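PDB 2IPI: aclacinomycin-N/aclacinomycin-A oxidase, which oxidises the terminal sugar of aclacinomycin antibiotics in two successive steps, using a bicovalently attached FAD and passing the electrons to oxygen. Local coordinates for residues W140-P145 against Q239-A244; K243-T248 against E342-A347. All coordinates share one frame; numbering follows the deposited sequence.

Interaction 1 (W140-P145 against Q239-A244); sequences WGVTIP and QLLPKA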
ATOM      1  N   TRP A 140     -22.350   2.980  11.043  1.00 13.08           N
ATOM      2  CA  TRP A 140     -22.198   1.856  11.956  1.00 11.08           C
ATOM      3  C   TRP A 140     -21.104   2.055  12.993  1.00  6.71           C
ATOM      4  O   TRP A 140     -20.971   1.229  13.900  1.00  8.56           O
ATOM      5  CB  TRP A 140     -21.904   0.551  11.166  1.00 10.83           C
ATOM      6  CG  TRP A 140     -22.918   0.255  10.110  1.00 12.70           C
ATOM      7  CD1 TRP A 140     -24.150  -0.324  10.314  1.00 13.66           C
ATOM      8  CD2 TRP A 140     -22.821   0.506   8.704  1.00 14.98           C
ATOM      9  NE1 TRP A 140     -24.814  -0.442   9.112  1.00 16.49           N
ATOM     10  CE2 TRP A 140     -24.026   0.056   8.109  1.00 14.78           C
ATOM     11  CE3 TRP A 140     -21.854   1.059   7.863  1.00 16.62           C
ATOM     12  CZ2 TRP A 140     -24.268   0.148   6.742  1.00 17.77           C
ATOM     13  CZ3 TRP A 140     -22.095   1.152   6.506  1.00 18.97           C
ATOM     14  CH2 TRP A 140     -23.301   0.697   5.945  1.00 17.41           C
ATOM     15  N   GLY A 141     -20.264   3.079  12.927  1.00 10.36           N
ATOM     16  CA  GLY A 141     -19.228   3.264  13.940  1.00 11.44           C
ATOM     17  C   GLY A 141     -18.041   2.352  13.811  1.00 13.94           C
ATOM     18  O   GLY A 141     -17.266   2.005  14.709  1.00 13.41           O
ATOM     19  N   VAL A 142     -17.827   1.867  12.591  1.00 12.24           N
ATOM     20  CA  VAL A 142     -16.829   0.817  12.379  1.00 12.82           C
ATOM     21  C   VAL A 142     -15.798   1.272  11.356  1.00 11.11           C
ATOM     22  O   VAL A 142     -15.933   2.400  10.868  1.00 11.19           O
ATOM     23  CB  VAL A 142     -17.652  -0.407  11.970  1.00 18.49           C
ATOM     24  CG1 VAL A 142     -16.840  -1.603  11.622  1.00 32.36           C
ATOM     25  CG2 VAL A 142     -18.597  -0.822  13.114  1.00 20.40           C
ATOM     26  N   THR A 143     -14.787   0.474  11.011  1.00  8.68           N
ATOM     27  CA  THR A 143     -13.832   0.761   9.947  1.00 11.30           C
ATOM     28  C   THR A 143     -13.122  -0.498   9.443  1.00  8.29           C
ATOM     29  O   THR A 143     -13.378  -1.588   9.933  1.00 13.18           O
ATOM     30  CB  THR A 143     -12.730   1.731  10.418  1.00 11.34           C
ATOM     31  OG1 THR A 143     -13.256   2.652  11.381  1.00 29.78           O
ATOM     32  CG2 THR A 143     -12.233   2.565   9.257  1.00  1.33           C
ATOM     33  N   ILE A 144     -12.194  -0.317   8.507  1.00  8.01           N
ATOM     34  CA  ILE A 144     -11.229  -1.312   8.084  1.00  8.88           C
ATOM     35  C   ILE A 144      -9.807  -0.779   8.262  1.00 10.12           C
ATOM     36  O   ILE A 144      -9.575   0.429   8.104  1.00 12.09           O
ATOM     37  CB  ILE A 144     -11.444  -1.732   6.620  1.00  9.18           C
ATOM     38  CG1 ILE A 144     -11.583  -0.602   5.602  1.00  8.63           C
ATOM     39  CG2 ILE A 144     -12.627  -2.697   6.539  1.00 11.08           C
ATOM     40  CD1 ILE A 144     -11.640  -1.095   4.167  1.00 12.64           C
ATOM     41  N   PRO A 145      -8.845  -1.630   8.609  1.00 13.29           N
ATOM     42  CA  PRO A 145      -7.447  -1.178   8.733  1.00 12.04           C
ATOM     43  C   PRO A 145      -6.745  -0.956   7.396  1.00 14.55           C
ATOM     44  O   PRO A 145      -5.806  -1.674   7.039  1.00 11.67           O
ATOM     45  CB  PRO A 145      -6.774  -2.340   9.477  1.00 10.67           C
ATOM     46  CG  PRO A 145      -7.620  -3.528   9.185  1.00 11.91           C
ATOM     47  CD  PRO A 145      -9.011  -3.050   8.943  1.00 11.42           C
ATOM     48  N   GLN A 239     -20.987  -4.736  14.757  1.00 12.21           N
ATOM     49  CA  GLN A 239     -20.094  -5.649  15.458  1.00 12.34           C
ATOM     50  C   GLN A 239     -19.476  -6.643  14.468  1.00 10.85           C
ATOM     51  O   GLN A 239     -18.927  -7.655  14.911  1.00 11.45           O
ATOM     52  CB  GLN A 239     -20.801  -6.435  16.548  1.00 17.13           C
ATOM     53  CG  GLN A 239     -21.319  -5.635  17.732  1.00 20.83           C
ATOM     54  CD  GLN A 239     -21.602  -6.556  18.900  1.00 26.35           C
ATOM     55  OE1 GLN A 239     -20.713  -7.017  19.619  1.00 39.25           O
ATOM     56  NE2 GLN A 239     -22.894  -6.837  19.088  1.00 34.90           N
ATOM     57  N   LEU A 240     -19.580  -6.324  13.182  1.00  8.63           N
ATOM     58  CA  LEU A 240     -19.087  -7.251  12.152  1.00  9.49           C
ATOM     59  C   LEU A 240     -17.757  -6.798  11.584  1.00 13.22           C
ATOM     60  O   LEU A 240     -17.134  -7.520  10.789  1.00 11.70           O
ATOM     61  CB  LEU A 240     -20.128  -7.450  11.037  1.00  6.66           C
ATOM     62  CG  LEU A 240     -21.348  -8.292  11.437  1.00  9.06           C
ATOM     63  CD1 LEU A 240     -22.193  -8.674  10.235  1.00 10.39           C
ATOM     64  CD2 LEU A 240     -20.915  -9.528  12.216  1.00 15.22           C
ATOM     65  N   LEU A 241     -17.284  -5.613  11.960  1.00 11.79           N
ATOM     66  CA  LEU A 241     -15.924  -5.185  11.600  1.00 12.07           C
ATOM     67  C   LEU A 241     -15.400  -4.336  12.767  1.00 13.88           C
ATOM     68  O   LEU A 241     -16.227  -3.893  13.579  1.00 12.06           O
ATOM     69  CB  LEU A 241     -15.846  -4.420  10.297  1.00  9.86           C
ATOM     70  CG  LEU A 241     -16.245  -4.950   8.940  1.00  6.58           C
ATOM     71  CD1 LEU A 241     -16.566  -3.830   7.969  1.00  9.23           C
ATOM     72  CD2 LEU A 241     -15.063  -5.762   8.429  1.00  9.03           C
ATOM     73  N   PRO A 242     -14.107  -4.082  12.881  1.00 11.83           N
ATOM     74  CA  PRO A 242     -13.588  -3.310  14.021  1.00  9.68           C
ATOM     75  C   PRO A 242     -14.227  -1.935  14.121  1.00  8.80           C
ATOM     76  O   PRO A 242     -14.519  -1.250  13.139  1.00  8.59           O
ATOM     77  CB  PRO A 242     -12.092  -3.196  13.711  1.00 11.30           C
ATOM     78  CG  PRO A 242     -11.835  -4.464  12.934  1.00 10.99           C
ATOM     79  CD  PRO A 242     -13.004  -4.471  11.961  1.00  9.07           C
ATOM     80  N   LYS A 243     -14.423  -1.527  15.381  1.00 20.06           N
ATOM     81  CA  LYS A 243     -14.962  -0.227  15.706  1.00 18.14           C
ATOM     82  C   LYS A 243     -13.904   0.868  15.691  1.00 15.01           C
ATOM     83  O   LYS A 243     -12.800   0.650  16.175  1.00 17.69           O
ATOM     84  CB  LYS A 243     -15.598  -0.237  17.106  1.00 21.74           C
ATOM     85  CG  LYS A 243     -17.068   0.166  17.051  1.00 22.45           C
ATOM     86  CD  LYS A 243     -17.899  -1.018  16.572  1.00 16.99           C
ATOM     87  CE  LYS A 243     -18.603  -1.681  17.753  1.00 13.37           C
ATOM     88  NZ  LYS A 243     -19.977  -1.114  17.909  1.00 14.26           N
ATOM     89  N   ALA A 244     -14.260   2.027  15.153  1.00 12.06           N
ATOM     90  CA  ALA A 244     -13.342   3.154  15.107  1.00 13.45           C
ATOM     91  C   ALA A 244     -12.899   3.546  16.516  1.00 14.79           C
ATOM     92  O   ALA A 244     -13.643   3.338  17.472  1.00  9.76           O
ATOM     93  CB  ALA A 244     -13.952   4.354  14.389  1.00 13.80           C
TER
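A single beta bridge between Val142 and Lys243 joins two loops: the one that leaves helix 129-140 in the FAD-binding PCMH-type region, and the one that leads on to strand 248-256. Val142 CA and Lys243 CA lie 4.0 Å apart. Two backbone bonds frame the bridge. Ala244 N donates to Gly141 O over 3.0 Å, and Thr143 N donates to Pro242 O, whose modelled position is less sure. Gly141 suits the first place after the helix because its phi of 77° costs a residue without CB little. Its carbonyl oxygen also takes a CA-H...O contact from Lys243, while Lys243 CG lies 3.0 Å from Gly141 O.

Val142 has its CG1 anti to the backbone N (chi1 177°), and this branch faces Leu241 CB but sits too close to Pro242 O in the model, so how near it comes is uncertain. The other branch, CG2, rests 3.5 Å from Lys243 CD, where the aliphatic part of a bent lysine chain serves as an apolar surface. Beyond the bridge, Leu241 CD1 makes a looser contact with Ile144 CG2 at 4.3 Å. Thr143 OG1 sits 3.5 Å from Ala244 CB, a compact methyl that also touches Trp344. Pro242 has no N-H to donate, and its ring packs against the neighbouring chain segment: Pro242 CD lies 3.5 Å from Thr143 O, and the ring also touches Arg169 and Asp170. Arg169 in turn binds Lys243 O. The bond from Ala244 N to Gly141 O thus holds the two backbones, with that to Pro242 O a less certain second, while apolar carbons, including those of an exposed lysine, cover the join.

Interaction 2 (K243-T248 against E342-A347); sequences KAPTST and EPWLRA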
ATOM      1  N   LYS A 243     -14.423  -1.527  15.381  1.00 20.06           N
ATOM      2  CA  LYS A 243     -14.962  -0.227  15.706  1.00 18.14           C
ATOM      3  C   LYS A 243     -13.904   0.868  15.691  1.00 15.01           C
ATOM      4  O   LYS A 243     -12.800   0.650  16.175  1.00 17.69           O
ATOM      5  CB  LYS A 243     -15.598  -0.237  17.106  1.00 21.74           C
ATOM      6  CG  LYS A 243     -17.068   0.166  17.051  1.00 22.45           C
ATOM      7  CD  LYS A 243     -17.899  -1.018  16.572  1.00 16.99           C
ATOM      8  CE  LYS A 243     -18.603  -1.681  17.753  1.00 13.37           C
ATOM      9  NZ  LYS A 243     -19.977  -1.114  17.909  1.00 14.26           N
ATOM     10  N   ALA A 244     -14.260   2.027  15.153  1.00 12.06           N
ATOM     11  CA  ALA A 244     -13.342   3.154  15.107  1.00 13.45           C
ATOM     12  C   ALA A 244     -12.899   3.546  16.516  1.00 14.79           C
ATOM     13  O   ALA A 244     -13.643   3.338  17.472  1.00  9.76           O
ATOM     14  CB  ALA A 244     -13.952   4.354  14.389  1.00 13.80           C
ATOM     15  N   PRO A 245     -11.687   4.083  16.642  1.00 16.23           N
ATOM     16  CA  PRO A 245     -11.202   4.605  17.922  1.00 14.93           C
ATOM     17  C   PRO A 245     -12.088   5.731  18.431  1.00 13.00           C
ATOM     18  O   PRO A 245     -12.752   6.399  17.646  1.00 13.61           O
ATOM     19  CB  PRO A 245      -9.819   5.182  17.590  1.00 15.13           C
ATOM     20  CG  PRO A 245      -9.401   4.324  16.437  1.00 18.41           C
ATOM     21  CD  PRO A 245     -10.663   4.205  15.599  1.00 18.61           C
ATOM     22  N   THR A 246     -12.064   5.926  19.739  1.00 14.12           N
ATOM     23  CA  THR A 246     -12.806   7.014  20.382  1.00 15.53           C
ATOM     24  C   THR A 246     -12.398   8.364  19.813  1.00 15.22           C
ATOM     25  O   THR A 246     -13.183   9.264  19.532  1.00 18.70           O
ATOM     26  CB  THR A 246     -12.558   7.011  21.904  1.00 17.43           C
ATOM     27  OG1 THR A 246     -13.014   5.796  22.479  1.00 20.88           O
ATOM     28  CG2 THR A 246     -13.361   8.154  22.524  1.00 17.22           C
ATOM     29  N   SER A 247     -11.086   8.494  19.632  1.00 14.91           N
ATOM     30  CA  SER A 247     -10.442   9.685  19.107  1.00 14.83           C
ATOM     31  C   SER A 247      -8.997   9.372  18.725  1.00 13.35           C
ATOM     32  O   SER A 247      -8.525   8.261  18.991  1.00 16.18           O
ATOM     33  CB  SER A 247     -10.459  10.813  20.153  1.00 15.07           C
ATOM     34  OG  SER A 247      -9.881  10.328  21.360  1.00 17.09           O
ATOM     35  N   THR A 248      -8.314  10.328  18.129  1.00 18.02           N
ATOM     36  CA  THR A 248      -6.917  10.184  17.748  1.00 18.47           C
ATOM     37  C   THR A 248      -6.047  11.192  18.500  1.00 15.03           C
ATOM     38  O   THR A 248      -6.132  12.397  18.236  1.00 18.91           O
ATOM     39  CB  THR A 248      -6.701  10.404  16.234  1.00 21.20           C
ATOM     40  OG1 THR A 248      -7.438   9.446  15.463  1.00 13.14           O
ATOM     41  CG2 THR A 248      -5.232  10.234  15.853  1.00 15.53           C
ATOM     42  N   GLU A 342      -7.950  14.853  18.388  1.00 20.58           N
ATOM     43  CA  GLU A 342      -8.974  15.166  17.414  1.00 18.40           C
ATOM     44  C   GLU A 342      -9.938  14.005  17.199  1.00 15.41           C
ATOM     45  O   GLU A 342      -9.630  12.870  17.523  1.00 13.00           O
ATOM     46  CB  GLU A 342      -8.274  15.566  16.101  1.00 21.48           C
ATOM     47  CG  GLU A 342      -7.761  16.997  16.144  1.00 25.63           C
ATOM     48  CD  GLU A 342      -8.687  18.037  15.556  1.00 28.74           C
ATOM     49  OE1 GLU A 342      -9.857  18.203  15.956  1.00 26.06           O
ATOM     50  OE2 GLU A 342      -8.237  18.780  14.653  1.00 33.95           O
ATOM     51  N   PRO A 343     -11.112  14.288  16.664  1.00 14.79           N
ATOM     52  CA  PRO A 343     -12.049  13.196  16.378  1.00 15.62           C
ATOM     53  C   PRO A 343     -11.443  12.249  15.348  1.00 14.58           C
ATOM     54  O   PRO A 343     -10.774  12.681  14.401  1.00 11.58           O
ATOM     55  CB  PRO A 343     -13.279  13.906  15.825  1.00 17.56           C
ATOM     56  CG  PRO A 343     -13.137  15.331  16.258  1.00 17.76           C
ATOM     57  CD  PRO A 343     -11.659  15.600  16.302  1.00 14.94           C
ATOM     58  N   TRP A 344     -11.680  10.953  15.565  1.00 14.32           N
ATOM     59  CA  TRP A 344     -11.098   9.954  14.674  1.00 16.93           C
ATOM     60  C   TRP A 344     -11.374  10.217  13.198  1.00 16.67           C
ATOM     61  O   TRP A 344     -10.440  10.136  12.381  1.00 20.61           O
ATOM     62  CB  TRP A 344     -11.582   8.535  15.054  1.00 16.66           C
ATOM     63  CG  TRP A 344     -10.923   7.536  14.137  1.00 17.59           C
ATOM     64  CD1 TRP A 344      -9.664   7.018  14.203  1.00 17.59           C
ATOM     65  CD2 TRP A 344     -11.545   6.942  12.987  1.00 16.06           C
ATOM     66  NE1 TRP A 344      -9.463   6.139  13.172  1.00 16.77           N
ATOM     67  CE2 TRP A 344     -10.600   6.074  12.406  1.00 17.03           C
ATOM     68  CE3 TRP A 344     -12.813   7.086  12.420  1.00 16.69           C
ATOM     69  CZ2 TRP A 344     -10.903   5.337  11.258  1.00 17.61           C
ATOM     70  CZ3 TRP A 344     -13.111   6.358  11.283  1.00 12.38           C
ATOM     71  CH2 TRP A 344     -12.154   5.504  10.728  1.00 17.06           C
ATOM     72  N   LEU A 345     -12.596  10.517  12.781  1.00 14.45           N
ATOM     73  CA  LEU A 345     -12.811  10.697  11.342  1.00 15.90           C
ATOM     74  C   LEU A 345     -12.114  11.952  10.822  1.00 14.53           C
ATOM     75  O   LEU A 345     -11.467  11.961   9.781  1.00 11.72           O
ATOM     76  CB  LEU A 345     -14.300  10.743  10.967  1.00 12.83           C
ATOM     77  CG  LEU A 345     -14.485  10.827   9.430  1.00 12.30           C
ATOM     78  CD1 LEU A 345     -14.112   9.487   8.809  1.00  8.62           C
ATOM     79  CD2 LEU A 345     -15.892  11.231   9.042  1.00 13.27           C
ATOM     80  N   ARG A 346     -12.241  13.039  11.576  1.00 14.56           N
ATOM     81  CA  ARG A 346     -11.610  14.297  11.173  1.00 15.43           C
ATOM     82  C   ARG A 346     -10.117  14.102  10.971  1.00 12.76           C
ATOM     83  O   ARG A 346      -9.556  14.508   9.948  1.00 17.15           O
ATOM     84  CB  ARG A 346     -11.884  15.366  12.235  1.00 11.61           C
ATOM     85  CG  ARG A 346     -10.965  16.575  12.161  1.00 17.29           C
ATOM     86  CD  ARG A 346     -11.596  17.862  12.642  1.00 20.98           C
ATOM     87  NE  ARG A 346     -11.609  18.899  11.615  1.00 23.51           N
ATOM     88  CZ  ARG A 346     -11.784  20.194  11.798  1.00 24.83           C
ATOM     89  NH1 ARG A 346     -11.978  20.729  13.001  1.00 27.45           N
ATOM     90  NH2 ARG A 346     -11.777  21.024  10.759  1.00 26.69           N
ATOM     91  N   ALA A 347      -9.473  13.478  11.950  1.00 15.37           N
ATOM     92  CA  ALA A 347      -8.028  13.269  11.880  1.00 17.03           C
ATOM     93  C   ALA A 347      -7.667  12.401  10.673  1.00 18.25           C
ATOM     94  O   ALA A 347      -6.703  12.668   9.959  1.00 20.83           O
ATOM     95  CB  ALA A 347      -7.545  12.659  13.188  1.00 12.02           C
TER
HETATM   96  O   HOH W   1     -13.686  10.888  17.703  1.00 12.23           O
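Thr248 and Glu342 form an antiparallel hydrogen-bonded pair, in which Thr248 N gives a nearly straight bond of 2.9 Å to Glu342 O and Glu342 N returns one of 3.1 Å to Thr248 O. The pair joins neighbouring strands just where 336-342 gives way to helix 344-348. Pro343 occupies the N-cap position, and its carbonyl accepts Ala347 N in the first turn. Trp344 has CG anti to the backbone N (chi1 -178°), and one face of its indole meets the incoming loop. Pro245 CD lies over the five-membered ring, 3.4 Å from its centroid, and Ala244 CB lies over the six-membered ring at 3.8 Å. Both are CH-pi contacts; the proline's rigid ring and the alanine's compact methyl suit a broad, flat partner. Beside them, Thr248 OG1 approaches Trp344 CD1 obliquely at 3.5 Å, while Thr248 CB meets Ala347 CB. One water accepts from Trp344 N, an N-H at the start of the helix, and donates to Thr246 O, though this second leg is unusually short and therefore doubtful. Strand pairing and CH-pi packing place the loop against the start of the helix, with the water as a possible addition.

From the N terminus, the chain first passes 140-145, just after helix 129-140, and returns at 239-244, closing a long loop in interaction 1. It then runs directly into 243-248, which meets 342-347 in interaction 2. The second loop follows the first, the two overlapping at Lys243 and Ala244 without one enclosing the other. Interaction 1 ties the connecting loop to the FAD-binding region; interaction 2 ties its far end to the edge strand 336-342 of the large antiparallel sheet and to helix 344-348. The contacts also touch directly, Thr143 OG1 lying 3.1 Å from Trp344 CH2, so the start of the first loop and the end of the second also pack together.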